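PDB 4HWC: BAG family molecular chaperone regulator 1 from Arabidopsis thaliana, which probably acts as a co-chaperone that binds the ATPase domain of HSP70/HSC70 chaperones and regulates programmed cell death and stress responses. Local coordinates for residues T43-L48 with N77-L82. Residues are numbered along the deposited sequence; the frame is centred on the assembly and turned at random.
Sequences TVIELL and NYVETL
Leu82 drives its CD1 methyl in among Val44, Ile45 and Leu48, so that one carbon touches three side chains. Leu82 CD1 lies 3.4 Å from Ile45 CG1 and 3.5 Å from Leu48 CD1, both closer than carbons usually pack. Leu48 and Leu82 meet tip to tip, whereas Ile45 and Leu82 run alongside one another with opposite senses, bringing Ile45 CG1 to 3.6 Å from Leu82 CB. The Ile45 chi1 of -73° sets CG1 anti to the carbonyl carbon, on the Leu82 side. Val44 lies roughly perpendicular to Leu82, with Val44 CG1 3.6 Å from Leu82 CD1. These apolar side chains join helices 38-55 and 62-88 of the BAG domain, a three-helix bundle; the two segments run nearly antiparallel at 161°, their axes 9.9 Å apart. The third helix, 5-31, packs against the pair, with Phe26 against Val44 and Leu19 against Leu48. Leu48 CD1 also rests 3.9 Å from CB of Tyr78, one turn before Leu82, and Leu48 CD2 comes up obliquely to the Tyr78 ring. Val79 CG2 packs on Leu48 CB at 3.9 Å, while Val79 CG1 makes a looser contact with Ile45 CG2, 4.3 Å away.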
ATOM      1  N   THR A  43       7.887  -3.756   8.025  1.00 19.50           N
ATOM      2  CA  THR A  43       6.673  -4.536   8.207  1.00 21.58           C
ATOM      3  C   THR A  43       5.588  -4.070   7.242  1.00 21.82           C
ATOM      4  O   THR A  43       4.987  -4.879   6.535  1.00 18.91           O
ATOM      5  CB  THR A  43       6.128  -4.413   9.650  1.00 24.53           C
ATOM      6  OG1 THR A  43       7.016  -5.082  10.556  1.00 28.03           O
ATOM      7  CG2 THR A  43       4.743  -5.034   9.752  1.00 26.97           C
ATOM      8  N   VAL A  44       5.356  -2.760   7.205  1.00 15.17           N
ATOM      9  CA  VAL A  44       4.326  -2.186   6.338  1.00 15.20           C
ATOM     10  C   VAL A  44       4.665  -2.321   4.849  1.00 14.33           C
ATOM     11  O   VAL A  44       3.793  -2.623   4.028  1.00 13.08           O
ATOM     12  CB  VAL A  44       4.092  -0.702   6.702  1.00 11.56           C
ATOM     13  CG1 VAL A  44       3.059  -0.085   5.792  1.00 10.09           C
ATOM     14  CG2 VAL A  44       3.617  -0.603   8.155  1.00 17.81           C
ATOM     15  N   ILE A  45       5.924  -2.089   4.492  1.00 15.38           N
ATOM     16  CA  ILE A  45       6.316  -2.217   3.092  1.00 14.83           C
ATOM     17  C   ILE A  45       6.040  -3.648   2.689  1.00 18.56           C
ATOM     18  O   ILE A  45       5.486  -3.906   1.628  1.00 16.01           O
ATOM     19  CB  ILE A  45       7.809  -1.922   2.878  1.00 15.86           C
ATOM     20  CG1 ILE A  45       8.050  -0.419   3.026  1.00 13.47           C
ATOM     21  CG2 ILE A  45       8.258  -2.400   1.484  1.00 17.63           C
ATOM     22  CD1 ILE A  45       9.490  -0.013   2.819  1.00 20.43           C
ATOM     23  N   GLU A  46       6.408  -4.583   3.547  1.00 20.61           N
ATOM     24  CA  GLU A  46       6.167  -5.962   3.188  1.00 20.35           C
ATOM     25  C   GLU A  46       4.706  -6.377   3.150  1.00 21.13           C
ATOM     26  O   GLU A  46       4.333  -7.221   2.346  1.00 22.25           O
ATOM     27  CB  GLU A  46       7.075  -6.890   4.033  1.00 24.59           C
ATOM     28  CG  GLU A  46       8.373  -7.146   3.211  1.00 30.31           C
ATOM     29  CD  GLU A  46       9.546  -7.803   3.894  1.00 37.31           C
ATOM     30  OE1 GLU A  46      10.675  -7.508   3.447  1.00 34.79           O
ATOM     31  OE2 GLU A  46       9.373  -8.586   4.836  1.00 40.14           O
ATOM     32  N   LEU A  47       3.857  -5.768   3.973  1.00 14.74           N
ATOM     33  CA  LEU A  47       2.433  -6.083   3.911  1.00 16.40           C
ATOM     34  C   LEU A  47       1.884  -5.548   2.589  1.00 16.83           C
ATOM     35  O   LEU A  47       0.990  -6.159   1.999  1.00 16.54           O
ATOM     36  CB  LEU A  47       1.638  -5.456   5.071  1.00 15.68           C
ATOM     37  CG  LEU A  47       1.819  -6.091   6.450  1.00 18.18           C
ATOM     38  CD1 LEU A  47       0.993  -5.335   7.478  1.00 20.47           C
ATOM     39  CD2 LEU A  47       1.407  -7.552   6.393  1.00 19.67           C
ATOM     40  N   LEU A  48       2.418  -4.414   2.132  1.00 12.18           N
ATOM     41  CA  LEU A  48       1.984  -3.827   0.862  1.00 12.99           C
ATOM     42  C   LEU A  48       2.426  -4.696  -0.311  1.00 13.09           C
ATOM     43  O   LEU A  48       1.695  -4.846  -1.291  1.00 14.38           O
ATOM     44  CB  LEU A  48       2.547  -2.409   0.699  1.00 11.78           C
ATOM     45  CG  LEU A  48       1.902  -1.334   1.588  1.00 10.80           C
ATOM     46  CD1 LEU A  48       2.805  -0.116   1.639  1.00 11.38           C
ATOM     47  CD2 LEU A  48       0.523  -0.952   1.042  1.00  9.43           C
ATOM     48  N   ASN A  77       2.548   3.613  -5.096  1.00 15.96           N
ATOM     49  CA  ASN A  77       2.722   4.950  -4.542  1.00 15.15           C
ATOM     50  C   ASN A  77       3.067   4.893  -3.061  1.00 16.12           C
ATOM     51  O   ASN A  77       3.940   5.622  -2.606  1.00 14.71           O
ATOM     52  CB  ASN A  77       1.450   5.798  -4.724  1.00 15.11           C
ATOM     53  CG  ASN A  77       1.249   6.262  -6.154  1.00 18.10           C
ATOM     54  OD1 ASN A  77       2.136   6.138  -6.992  1.00 17.68           O
ATOM     55  ND2 ASN A  77       0.073   6.814  -6.434  1.00 20.82           N
ATOM     56  N   TYR A  78       2.376   4.041  -2.305  1.00 11.16           N
ATOM     57  CA  TYR A  78       2.653   3.934  -0.873  1.00 12.79           C
ATOM     58  C   TYR A  78       4.040   3.361  -0.611  1.00 14.41           C
ATOM     59  O   TYR A  78       4.741   3.817   0.288  1.00 12.38           O
ATOM     60  CB  TYR A  78       1.610   3.067  -0.170  1.00 10.73           C
ATOM     61  CG  TYR A  78       0.251   3.716  -0.018  1.00 12.92           C
ATOM     62  CD1 TYR A  78       0.122   5.042   0.404  1.00 14.95           C
ATOM     63  CD2 TYR A  78      -0.906   2.980  -0.224  1.00 14.28           C
ATOM     64  CE1 TYR A  78      -1.146   5.615   0.604  1.00 17.31           C
ATOM     65  CE2 TYR A  78      -2.164   3.536  -0.028  1.00 18.72           C
ATOM     66  CZ  TYR A  78      -2.278   4.846   0.391  1.00 18.04           C
ATOM     67  OH  TYR A  78      -3.539   5.363   0.587  1.00 20.70           O
ATOM     68  N   VAL A  79       4.445   2.359  -1.386  1.00 12.32           N
ATOM     69  CA  VAL A  79       5.775   1.791  -1.185  1.00 12.28           C
ATOM     70  C   VAL A  79       6.818   2.864  -1.503  1.00 13.41           C
ATOM     71  O   VAL A  79       7.840   2.978  -0.826  1.00 14.34           O
ATOM     72  CB  VAL A  79       5.996   0.536  -2.070  1.00 12.89           C
ATOM     73  CG1 VAL A  79       7.446   0.052  -1.947  1.00 16.72           C
ATOM     74  CG2 VAL A  79       5.058  -0.573  -1.622  1.00 14.94           C
ATOM     75  N   GLU A  80       6.541   3.664  -2.525  1.00 25.49           N
ATOM     76  CA  GLU A  80       7.434   4.744  -2.930  1.00 25.72           C
ATOM     77  C   GLU A  80       7.576   5.740  -1.779  1.00 27.80           C
ATOM     78  O   GLU A  80       8.670   6.205  -1.469  1.00 29.02           O
ATOM     79  CB  GLU A  80       6.857   5.446  -4.161  1.00 29.87           C
ATOM     80  CG  GLU A  80       7.672   6.617  -4.683  1.00 29.51           C
ATOM     81  CD  GLU A  80       7.039   7.232  -5.920  1.00 29.66           C
ATOM     82  OE1 GLU A  80       7.742   7.947  -6.657  1.00 29.44           O
ATOM     83  OE2 GLU A  80       5.830   6.999  -6.155  1.00 30.05           O
ATOM     84  N   THR A  81       6.452   6.064  -1.151  1.00 16.45           N
ATOM     85  CA  THR A  81       6.441   6.987  -0.021  1.00 13.55           C
ATOM     86  C   THR A  81       7.220   6.395   1.153  1.00 15.98           C
ATOM     87  O   THR A  81       8.008   7.091   1.802  1.00 17.21           O
ATOM     88  CB  THR A  81       4.991   7.281   0.410  1.00 15.45           C
ATOM     89  OG1 THR A  81       4.319   7.972  -0.652  1.00 14.14           O
ATOM     90  CG2 THR A  81       4.951   8.137   1.672  1.00 18.93           C
ATOM     91  N   LEU A  82       7.009   5.110   1.425  1.00 13.55           N
ATOM     92  CA  LEU A  82       7.697   4.449   2.529  1.00 13.47           C
ATOM     93  C   LEU A  82       9.201   4.319   2.296  1.00 20.58           C
ATOM     94  O   LEU A  82       9.991   4.424   3.238  1.00 17.99           O
ATOM     95  CB  LEU A  82       7.102   3.066   2.781  1.00 15.48           C
ATOM     96  CG  LEU A  82       5.693   2.978   3.377  1.00 15.99           C
ATOM     97  CD1 LEU A  82       5.277   1.516   3.469  1.00 20.69           C
ATOM     98  CD2 LEU A  82       5.671   3.613   4.758  1.00 22.96           C
TER